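Local coordinates for protein UDP-4-amino-4,6-dideoxy-N-acetyl-beta-L-altrosamine transaminase (Helicobacter pylori, PDB 2FNU) that catalyses the PLP-dependent transamination of a UDP-linked 4-keto sugar, the second step in making pseudaminic acid, the sialic-acid-like sugar that decorates flagellin, at residues P287-Q292 against Y341-S346; E21-K26 against N232-A237; N75-T80 against S94-V99. One frame throughout, in Å; residues are numbered along the deposited sequence.

Interaction 1: P287-Q292 against Y341-S346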
loop_
_atom_site.group_PDB
_atom_site.type_symbol
_atom_site.label_atom_id
_atom_site.label_comp_id
_atom_site.label_asym_id
_atom_site.label_seq_id
_atom_site.Cartn_x
_atom_site.Cartn_y
_atom_site.Cartn_z
ATOM N N PRO B 287 24.871 13.798 -6.151
ATOM C CA PRO B 287 24.910 14.014 -7.602
ATOM C C PRO B 287 26.180 14.693 -8.078
ATOM O O PRO B 287 26.677 15.631 -7.436
ATOM C CB PRO B 287 23.721 14.969 -7.864
ATOM C CG PRO B 287 22.943 15.009 -6.562
ATOM C CD PRO B 287 23.972 14.755 -5.481
ATOM N N ILE B 288 26.679 14.221 -9.219
ATOM C CA ILE B 288 27.704 14.970 -9.940
ATOM C C ILE B 288 27.160 15.296 -11.330
ATOM O O ILE B 288 26.354 14.520 -11.880
ATOM C CB ILE B 288 29.048 14.189 -10.056
ATOM C CG1 ILE B 288 28.860 12.900 -10.880
ATOM C CG2 ILE B 288 29.641 13.919 -8.670
ATOM C CD1 ILE B 288 30.181 12.132 -11.155
ATOM N N LEU B 289 27.590 16.427 -11.891
ATOM C CA LEU B 289 27.160 16.839 -13.234
ATOM C C LEU B 289 28.348 16.846 -14.194
ATOM O O LEU B 289 29.272 17.651 -14.035
ATOM C CB LEU B 289 26.508 18.235 -13.217
ATOM C CG LEU B 289 25.277 18.409 -12.333
ATOM C CD1 LEU B 289 24.865 19.875 -12.338
ATOM C CD2 LEU B 289 24.167 17.515 -12.843
ATOM N N MET B 290 28.328 15.947 -15.181
ATOM C CA MET B 290 29.432 15.828 -16.150
ATOM C C MET B 290 29.557 17.041 -17.037
ATOM O O MET B 290 28.560 17.664 -17.391
ATOM C CB MET B 290 29.180 14.658 -17.113
ATOM C CG MET B 290 28.954 13.316 -16.492
ATOM S SD MET B 290 28.993 12.020 -17.760
ATOM C CE MET B 290 27.838 12.545 -19.020
ATOM N N HIS B 291 30.787 17.333 -17.457
ATOM C CA HIS B 291 31.004 18.298 -18.534
ATOM C C HIS B 291 30.263 17.828 -19.783
ATOM O O HIS B 291 30.164 16.624 -20.047
ATOM C CB HIS B 291 32.504 18.401 -18.814
ATOM C CG HIS B 291 32.874 19.462 -19.807
ATOM N ND1 HIS B 291 33.561 20.605 -19.456
ATOM C CD2 HIS B 291 32.662 19.549 -21.143
ATOM C CE1 HIS B 291 33.753 21.350 -20.530
ATOM N NE2 HIS B 291 33.214 20.734 -21.567
ATOM N N GLN B 292 29.734 18.780 -20.548
ATOM C CA GLN B 292 28.989 18.486 -21.775
ATOM C C GLN B 292 29.739 17.603 -22.778
ATOM O O GLN B 292 29.107 16.907 -23.576
ATOM C CB GLN B 292 28.551 19.788 -22.448
ATOM N N TYR B 341 19.563 16.023 -16.959
ATOM C CA TYR B 341 19.505 14.563 -17.112
ATOM C C TYR B 341 20.747 14.014 -17.814
ATOM O O TYR B 341 21.311 13.006 -17.394
ATOM C CB TYR B 341 18.252 14.213 -17.901
ATOM C CG TYR B 341 18.096 12.778 -18.341
ATOM C CD1 TYR B 341 18.161 11.727 -17.430
ATOM C CD2 TYR B 341 17.810 12.482 -19.675
ATOM C CE1 TYR B 341 17.977 10.392 -17.850
ATOM C CE2 TYR B 341 17.615 11.158 -20.103
ATOM C CZ TYR B 341 17.706 10.131 -19.191
ATOM O OH TYR B 341 17.489 8.838 -19.611
ATOM N N HIS B 342 21.181 14.677 -18.880
ATOM C CA HIS B 342 22.348 14.190 -19.605
ATOM C C HIS B 342 23.585 14.254 -18.728
ATOM O O HIS B 342 24.424 13.363 -18.774
ATOM C CB HIS B 342 22.544 14.968 -20.905
ATOM C CG HIS B 342 21.425 14.772 -21.873
ATOM N ND1 HIS B 342 21.088 15.710 -22.823
ATOM C CD2 HIS B 342 20.559 13.744 -22.035
ATOM C CE1 HIS B 342 20.063 15.270 -23.530
ATOM N NE2 HIS B 342 19.721 14.082 -23.072
ATOM N N ALA B 343 23.660 15.280 -17.888
ATOM C CA ALA B 343 24.864 15.515 -17.078
ATOM C C ALA B 343 24.939 14.667 -15.806
ATOM O O ALA B 343 26.032 14.358 -15.312
ATOM C CB ALA B 343 24.975 16.992 -16.712
ATOM N N GLU B 344 23.789 14.286 -15.251
ATOM C CA GLU B 344 23.792 13.811 -13.861
ATOM C C GLU B 344 24.128 12.332 -13.664
ATOM O O GLU B 344 23.650 11.457 -14.396
ATOM C CB GLU B 344 22.428 14.101 -13.212
ATOM C CG GLU B 344 22.431 14.061 -11.667
ATOM C CD GLU B 344 22.248 12.663 -11.060
ATOM O OE1 GLU B 344 21.753 11.734 -11.752
ATOM O OE2 GLU B 344 22.603 12.515 -9.854
ATOM N N ILE B 345 24.927 12.077 -12.629
ATOM C CA ILE B 345 25.215 10.720 -12.148
ATOM C C ILE B 345 25.155 10.766 -10.636
ATOM O O ILE B 345 25.745 11.662 -10.028
ATOM C CB ILE B 345 26.614 10.225 -12.567
ATOM C CG1 ILE B 345 26.737 10.225 -14.097
ATOM C CG2 ILE B 345 26.856 8.828 -12.015
ATOM C CD1 ILE B 345 28.145 9.829 -14.598
ATOM N N SER B 346 24.426 9.815 -10.039
ATOM C CA SER B 346 24.357 9.684 -8.585
ATOM C C SER B 346 25.329 8.629 -8.106
ATOM O O SER B 346 25.241 7.474 -8.510
ATOM C CB SER B 346 22.946 9.308 -8.145
ATOM O OG SER B 346 22.046 10.345 -8.545
#

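Interaction 2: E21-K26 against N232-A237. With UD1 (uridine-diphosphate-N-acetylglucosamine), chain D.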
loop_
_atom_site.group_PDB
_atom_site.type_symbol
_atom_site.label_atom_id
_atom_site.label_comp_id
_atom_site.label_asym_id
_atom_site.label_seq_id
_atom_site.Cartn_x
_atom_site.Cartn_y
_atom_site.Cartn_z
ATOM N N GLU B 21 10.243 -7.397 18.820
ATOM C CA GLU B 21 9.241 -7.118 19.848
ATOM C C GLU B 21 7.828 -7.118 19.264
ATOM O O GLU B 21 6.902 -7.638 19.885
ATOM C CB GLU B 21 9.501 -5.781 20.551
ATOM C CG GLU B 21 10.728 -5.773 21.445
ATOM C CD GLU B 21 11.099 -4.379 21.946
ATOM O OE1 GLU B 21 11.989 -4.287 22.827
ATOM O OE2 GLU B 21 10.515 -3.376 21.464
ATOM N N VAL B 22 7.654 -6.523 18.077
ATOM C CA VAL B 22 6.335 -6.495 17.460
ATOM C C VAL B 22 5.862 -7.902 17.123
ATOM O O VAL B 22 4.702 -8.229 17.327
ATOM C CB VAL B 22 6.313 -5.644 16.171
ATOM C CG1 VAL B 22 4.927 -5.719 15.522
ATOM C CG2 VAL B 22 6.674 -4.228 16.498
ATOM N N LEU B 23 6.768 -8.739 16.621
ATOM C CA LEU B 23 6.389 -10.082 16.211
ATOM C C LEU B 23 5.902 -10.904 17.416
ATOM O O LEU B 23 5.182 -11.904 17.254
ATOM C CB LEU B 23 7.573 -10.775 15.541
ATOM C CG LEU B 23 8.096 -10.122 14.251
ATOM C CD1 LEU B 23 9.250 -10.958 13.682
ATOM C CD2 LEU B 23 7.005 -9.925 13.188
ATOM N N ASN B 24 6.304 -10.492 18.614
ATOM C CA ASN B 24 5.859 -11.182 19.834
ATOM C C ASN B 24 4.492 -10.721 20.335
ATOM O O ASN B 24 3.941 -11.318 21.265
ATOM C CB ASN B 24 6.898 -10.988 20.947
ATOM C CG ASN B 24 8.182 -11.753 20.699
ATOM O OD1 ASN B 24 8.218 -12.710 19.923
ATOM N ND2 ASN B 24 9.265 -11.318 21.352
ATOM N N SER B 25 3.970 -9.656 19.721
ATOM C CA SER B 25 2.684 -9.038 20.063
ATOM C C SER B 25 1.564 -9.620 19.209
ATOM O O SER B 25 1.810 -10.120 18.109
ATOM C CB SER B 25 2.764 -7.524 19.787
ATOM O OG SER B 25 1.505 -6.882 19.923
ATOM N N LYS B 26 0.331 -9.518 19.698
ATOM C CA LYS B 26 -0.842 -9.898 18.923
ATOM C C LYS B 26 -1.316 -8.761 18.008
ATOM O O LYS B 26 -2.259 -8.940 17.231
ATOM C CB LYS B 26 -1.994 -10.283 19.860
ATOM C CG LYS B 26 -1.675 -11.407 20.835
ATOM C CD LYS B 26 -1.318 -12.683 20.107
ATOM C CE LYS B 26 -1.111 -13.839 21.083
ATOM N NZ LYS B 26 -0.293 -14.928 20.458
ATOM N N ASN B 232 1.959 -0.954 8.744
ATOM C CA ASN B 232 1.703 -1.876 9.855
ATOM C C ASN B 232 2.653 -1.643 11.036
ATOM O O ASN B 232 3.522 -0.760 10.983
ATOM C CB ASN B 232 1.750 -3.324 9.356
ATOM C CG ASN B 232 3.083 -3.680 8.734
ATOM O OD1 ASN B 232 3.190 -3.943 7.525
ATOM N ND2 ASN B 232 4.115 -3.654 9.548
ATOM N N GLU B 233 2.481 -2.424 12.110
ATOM C CA GLU B 233 3.248 -2.194 13.337
ATOM C C GLU B 233 4.702 -2.612 13.206
ATOM O O GLU B 233 5.571 -2.048 13.875
ATOM C CB GLU B 233 2.613 -2.922 14.523
ATOM C CG GLU B 233 1.255 -2.389 14.877
ATOM C CD GLU B 233 1.347 -1.065 15.605
ATOM O OE1 GLU B 233 1.171 -0.019 14.952
ATOM O OE2 GLU B 233 1.628 -1.073 16.821
ATOM N N ILE B 234 4.971 -3.613 12.378
ATOM C CA ILE B 234 6.343 -4.082 12.192
ATOM C C ILE B 234 7.149 -2.933 11.574
ATOM O O ILE B 234 8.207 -2.558 12.075
ATOM C CB ILE B 234 6.392 -5.313 11.278
ATOM C CG1 ILE B 234 5.606 -6.490 11.896
ATOM C CG2 ILE B 234 7.840 -5.729 11.014
ATOM C CD1 ILE B 234 5.385 -7.644 10.902
ATOM N N GLN B 235 6.604 -2.328 10.521
ATOM C CA GLN B 235 7.305 -1.257 9.822
ATOM C C GLN B 235 7.340 0.006 10.660
ATOM O O GLN B 235 8.299 0.764 10.584
ATOM C CB GLN B 235 6.578 -0.904 8.543
ATOM C CG GLN B 235 6.461 -1.982 7.541
ATOM C CD GLN B 235 5.502 -1.559 6.435
ATOM O OE1 GLN B 235 5.926 -1.324 5.307
ATOM N NE2 GLN B 235 4.204 -1.423 6.769
ATOM N N SER B 236 6.285 0.260 11.436
ATOM C CA SER B 236 6.257 1.447 12.304
ATOM C C SER B 236 7.322 1.362 13.398
ATOM O O SER B 236 7.936 2.367 13.773
ATOM C CB SER B 236 4.875 1.608 12.933
ATOM O OG SER B 236 3.909 1.889 11.934
ATOM N N ALA B 237 7.545 0.160 13.922
ATOM C CA ALA B 237 8.605 -0.030 14.920
ATOM C C ALA B 237 9.967 0.247 14.298
ATOM O O ALA B 237 10.830 0.888 14.911
ATOM C CB ALA B 237 8.566 -1.473 15.441
HETATM C "C1'" UD1 D . -12.126 -5.189 9.059
HETATM C "C2'" UD1 D . -13.071 -6.367 8.798
HETATM C "C3'" UD1 D . -12.305 -7.635 8.433
HETATM C "C4'" UD1 D . -11.275 -7.357 7.339
HETATM C "C5'" UD1 D . -10.354 -6.174 7.664
HETATM C "C6'" UD1 D . -9.294 -6.538 8.706
HETATM C "C7'" UD1 D . -15.145 -6.074 10.084
HETATM C "C8'" UD1 D . -15.905 -6.318 11.359
HETATM N "N2'" UD1 D . -13.900 -6.573 9.994
HETATM O "O1'" UD1 D . -11.531 -5.389 10.335
HETATM O "O3'" UD1 D . -13.216 -8.623 7.918
HETATM O "O5'" UD1 D . -11.108 -5.018 8.046
HETATM O "O7'" UD1 D . -15.655 -5.461 9.171
HETATM N N1 UD1 D . -6.475 -7.919 15.731
HETATM C C2 UD1 D . -5.275 -8.533 16.151
HETATM N N3 UD1 D . -4.106 -8.124 15.624
HETATM C C4 UD1 D . -4.046 -7.128 14.718
HETATM C C5 UD1 D . -5.193 -6.477 14.269
HETATM C C6 UD1 D . -6.425 -6.875 14.778
HETATM O O2 UD1 D . -5.299 -9.459 17.008
HETATM O O4 UD1 D . -2.941 -6.777 14.271
HETATM C C1B UD1 D . -7.748 -8.359 16.329
HETATM C C2B UD1 D . -7.884 -7.593 17.640
HETATM O "O2'" UD1 D . -8.375 -8.472 18.657
HETATM C C3B UD1 D . -8.893 -6.508 17.322
HETATM C C4B UD1 D . -9.769 -7.156 16.270
HETATM O O4B UD1 D . -8.886 -8.009 15.526
HETATM O O3B UD1 D . -9.669 -6.108 18.457
HETATM C C5B UD1 D . -10.380 -6.095 15.373
HETATM O O5B UD1 D . -11.143 -6.786 14.393
HETATM P PA UD1 D . -12.167 -5.995 13.429
HETATM O O1A UD1 D . -12.638 -6.996 12.387
HETATM O O2A UD1 D . -13.163 -5.271 14.312
HETATM O O3A UD1 D . -11.124 -4.940 12.762
HETATM P PB UD1 D . -11.375 -4.168 11.365
HETATM O O1B UD1 D . -12.693 -3.403 11.443
HETATM O O2B UD1 D . -10.085 -3.450 11.012
#

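Interaction 3: N75-T80 against S94-V99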
loop_
_atom_site.group_PDB
_atom_site.type_symbol
_atom_site.label_atom_id
_atom_site.label_comp_id
_atom_site.label_asym_id
_atom_site.label_seq_id
_atom_site.Cartn_x
_atom_site.Cartn_y
_atom_site.Cartn_z
ATOM N N ASN B 75 -7.783 22.321 -13.110
ATOM C CA ASN B 75 -7.223 20.988 -13.324
ATOM C C ASN B 75 -5.712 20.950 -13.573
ATOM O O ASN B 75 -5.181 19.867 -13.805
ATOM C CB ASN B 75 -7.912 20.320 -14.521
ATOM C CG ASN B 75 -7.575 21.000 -15.840
ATOM O OD1 ASN B 75 -7.034 20.379 -16.762
ATOM N ND2 ASN B 75 -7.863 22.285 -15.925
ATOM N N GLU B 76 -5.036 22.101 -13.585
ATOM C CA GLU B 76 -3.595 22.095 -13.863
ATOM C C GLU B 76 -2.769 22.247 -12.598
ATOM O O GLU B 76 -3.093 23.067 -11.728
ATOM C CB GLU B 76 -3.231 23.200 -14.865
ATOM C CG GLU B 76 -3.829 22.954 -16.237
ATOM C CD GLU B 76 -3.440 23.992 -17.284
ATOM O OE1 GLU B 76 -4.031 23.941 -18.383
ATOM O OE2 GLU B 76 -2.561 24.833 -17.026
ATOM N N ILE B 77 -1.699 21.452 -12.491
ATOM C CA ILE B 77 -0.777 21.578 -11.373
ATOM C C ILE B 77 0.625 21.704 -11.923
ATOM O O ILE B 77 1.052 20.866 -12.705
ATOM C CB ILE B 77 -0.904 20.394 -10.384
ATOM C CG1 ILE B 77 -2.222 20.545 -9.597
ATOM C CG2 ILE B 77 0.302 20.339 -9.433
ATOM C CD1 ILE B 77 -2.487 19.513 -8.503
ATOM N N ILE B 78 1.318 22.769 -11.527
ATOM C CA ILE B 78 2.678 22.992 -11.988
ATOM C C ILE B 78 3.601 22.116 -11.169
ATOM O O ILE B 78 3.474 22.029 -9.950
ATOM C CB ILE B 78 3.073 24.474 -11.804
ATOM C CG1 ILE B 78 2.238 25.345 -12.740
ATOM C CG2 ILE B 78 4.528 24.673 -12.105
ATOM C CD1 ILE B 78 2.261 26.826 -12.326
ATOM N N THR B 79 4.553 21.478 -11.848
ATOM C CA THR B 79 5.522 20.637 -11.138
ATOM C C THR B 79 6.835 20.533 -11.904
ATOM O O THR B 79 7.024 21.193 -12.930
ATOM C CB THR B 79 4.915 19.236 -10.803
ATOM O OG1 THR B 79 5.785 18.530 -9.905
ATOM C CG2 THR B 79 4.673 18.429 -12.070
ATOM N N THR B 80 7.751 19.730 -11.384
ATOM C CA THR B 80 9.069 19.570 -12.003
ATOM C C THR B 80 9.135 18.300 -12.846
ATOM O O THR B 80 8.567 17.266 -12.456
ATOM C CB THR B 80 10.178 19.498 -10.937
ATOM O OG1 THR B 80 11.444 19.251 -11.580
ATOM C CG2 THR B 80 9.883 18.405 -9.872
ATOM N N SER B 94 -5.332 11.609 -9.990
ATOM C CA SER B 94 -6.199 12.488 -9.231
ATOM C C SER B 94 -6.943 13.463 -10.147
ATOM O O SER B 94 -7.674 14.323 -9.663
ATOM C CB SER B 94 -5.382 13.230 -8.171
ATOM O OG SER B 94 -4.785 12.276 -7.299
ATOM N N GLY B 95 -6.744 13.326 -11.462
ATOM C CA GLY B 95 -7.498 14.126 -12.437
ATOM C C GLY B 95 -6.738 15.320 -12.974
ATOM O O GLY B 95 -7.246 16.034 -13.854
ATOM N N TYR B 96 -5.530 15.542 -12.464
ATOM C CA TYR B 96 -4.770 16.748 -12.809
ATOM C C TYR B 96 -3.845 16.591 -14.002
ATOM O O TYR B 96 -3.279 15.519 -14.238
ATOM C CB TYR B 96 -3.950 17.222 -11.586
ATOM C CG TYR B 96 -4.846 17.731 -10.478
ATOM C CD1 TYR B 96 -5.157 16.933 -9.377
ATOM C CD2 TYR B 96 -5.436 19.011 -10.553
ATOM C CE1 TYR B 96 -6.015 17.396 -8.370
ATOM C CE2 TYR B 96 -6.285 19.477 -9.541
ATOM C CZ TYR B 96 -6.578 18.675 -8.460
ATOM O OH TYR B 96 -7.431 19.140 -7.484
ATOM N N THR B 97 -3.690 17.680 -14.751
ATOM C CA THR B 97 -2.694 17.775 -15.823
ATOM C C THR B 97 -1.438 18.427 -15.259
ATOM O O THR B 97 -1.512 19.548 -14.759
ATOM C CB THR B 97 -3.245 18.644 -16.965
ATOM O OG1 THR B 97 -4.328 17.954 -17.596
ATOM C CG2 THR B 97 -2.166 18.950 -18.009
ATOM N N PRO B 98 -0.290 17.719 -15.294
ATOM C CA PRO B 98 0.980 18.326 -14.873
ATOM C C PRO B 98 1.433 19.354 -15.888
ATOM O O PRO B 98 1.353 19.110 -17.091
ATOM C CB PRO B 98 1.962 17.151 -14.841
ATOM C CG PRO B 98 1.379 16.141 -15.785
ATOM C CD PRO B 98 -0.131 16.313 -15.720
ATOM N N VAL B 99 1.939 20.481 -15.390
ATOM C CA VAL B 99 2.541 21.495 -16.236
ATOM C C VAL B 99 3.995 21.604 -15.815
ATOM O O VAL B 99 4.282 22.017 -14.702
ATOM C CB VAL B 99 1.793 22.834 -16.083
ATOM C CG1 VAL B 99 2.431 23.915 -16.945
ATOM C CG2 VAL B 99 0.327 22.643 -16.467
#

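Interaction 1: P287-Q292 against Y341-S346
Met290 and Ile345 make the apolar centre of this antiparallel strand pairing, part of a three-stranded sheet in which strand 286-290 runs between 270-272 and 344-347. The Met290 chain bends at its last torsion (chi3 -52°) and crosses Ile345 obliquely, so that SD lies 3.9 Å from Ile345 CD1; an unbranched, flexible thioether can make that bend. On the same face Ile288 runs alongside Ile345, its CG1 in the crowded position between N and the carbonyl carbon and 3.9 Å from Ile345 CB. Phe369 of helix 355-370 and Ile301 of helix 298-307 pack on this cluster, so branched and long apolar residues suit the face.

The backbone provides the frame. Ile288 and Ile345 form a hydrogen-bonded pair, with Ile288 N giving to Ile345 O at 2.8 Å in an almost straight bond and Ile345 N returning one to Ile288 O. Two residues on, Met290 N donates to the carbonyl O of Ala343, the last residue of helix 335-343, from above the carbonyl plane, which joins the helix end to the sheet.

Pro287, Leu289, Glu344 and Ser346 occupy the other face. Leu289 CD2 touches Glu344 CB at 3.8 Å, the two side chains crossing obliquely. Beyond it the carboxylate is buried, and Glu344 bends at chi2 (-85°) to bring OE2 beside Pro287 CB. His315, a substrate-binding residue, donates its backbone N-H to Glu344 OE1 and pairs through ND1 with Ser346 OG. That same hydroxyl donates to the syn lone pair of Glu344 OE2, with Ser346 OG and Glu344 OE2 2.6 Å apart.

Interaction 2: E21-K26 against N232-A237
The uridine end of the UDP-sugar site lies just beyond this helix-helix contact, in which the last turn of helix 13-23 rests on the first turns of helix 233-244. Past the end of helix 13-23 the chain runs on to Lys26, whose carbonyl O accepts a hydrogen bond from uracil N3 of UD1 at 2.6 Å. A backbone carbonyl is a natural partner for the imide N-H of uracil, and Leu28 and Thr29 extend the grip with their backbone N atoms. Tyr6, Gln313 and Tyr316 of the second subunit also bind this UD1, so the site is shared across the dimer.

The contact itself is apolar. Val22 points at the other helix and splits its two methyls between neighbours. Val22 CG1, anti to the backbone N (chi1 177°), meets Ile234 CG1 and Glu233 CB, both at 3.8 Å. Val22 CG2, turned beside the N, fits against Ala237 CB at 3.5 Å and also lies by Glu233 O. The small alanine methyl permits that close approach, and a beta-branched valine presents a short, stiff fork. Leu23 adds a second point, its CD2 touching Ile234 CD1 at 3.6 Å as the two chains cross obliquely.

At the start of helix 233-244, Ser236 OG donates to Asn232 O at 2.8 Å, and Ser236 N shares that acceptor. Glu233 lays its CB against Val22 at about a right angle, then bends at chi2 (-76°); its buried carboxylate accepts from Arg33 N and Ser34 N, where it probably interacts favourably with the N-terminal end of helix 32-45. Helix 32-45 thus flanks both partners, Arg33 touching Val22 and Ser236, while Leu11 and Ala188 of the second subunit pack on Leu23 and Ile234.

Interaction 3: N75-T80 against S94-V99
Two neighbouring parallel strands, 76-79 and 97-100, meet here at one margin of the large mixed sheet, where 97-100 is the outermost strand within the chain. Four backbone bonds link them. Thr97 N meets Asn75 O at 2.8 Å, nearly along the C=O axis; Ile77 then uses both its polar backbone atoms, N to Thr97 O and O from Val99 N; Thr79 N closes the ladder on Val99 O at 2.9 Å. Thr97 and Val99 make all the bonds to strand 76-79, so the missing N-H of Pro98 costs this ladder nothing.

The two strands and helix 86-93 form a beta-alpha-beta crossover of the PLP-dependent aminotransferase fold. Gly95 ends the helix in a Schellman motif, its positive phi (100°) readily adopted by glycine.

On the face toward this helix, Ile77 lays CD1 over the Tyr96 ring, 3.6 Å from the centroid and 15° off the normal, a CH-pi contact; Asn75 O lies at the ring edge, and Phe70 stacks edge-to-face with Tyr96. Leu91 packs on Ile77 and Thr79, while Thr79 OG1 bonds Val126 O of the next strand. The opposite face carries Glu76, Ile78, Thr97 and Val99. There the extended Glu76 chain crosses Val99 obliquely, OE2 lying 3.7 Å from Val99 CG2 while it accepts a hydrogen bond from Asn119 ND2.

Interactions 1 and 3 both pair strands, but in different sheets: antiparallel in a small sheet for interaction 1, parallel in the large sheet for interaction 3. Interaction 2 joins helices chiefly through apolar side-chain contacts, with no backbone ladder. Interactions 1 and 2 are buried, with centres 41 Å apart on opposite sides of the chain's centre; interaction 3 is only partly buried and lies, in sequence, inside the loop closed by interaction 2. No element is common to any two. Polar chemistry follows position: interaction 1 buries a carboxylate next to a substrate-binding histidine, interaction 2 offers a carbonyl to the nucleotide, and interaction 3 is held chiefly by its backbone ladder.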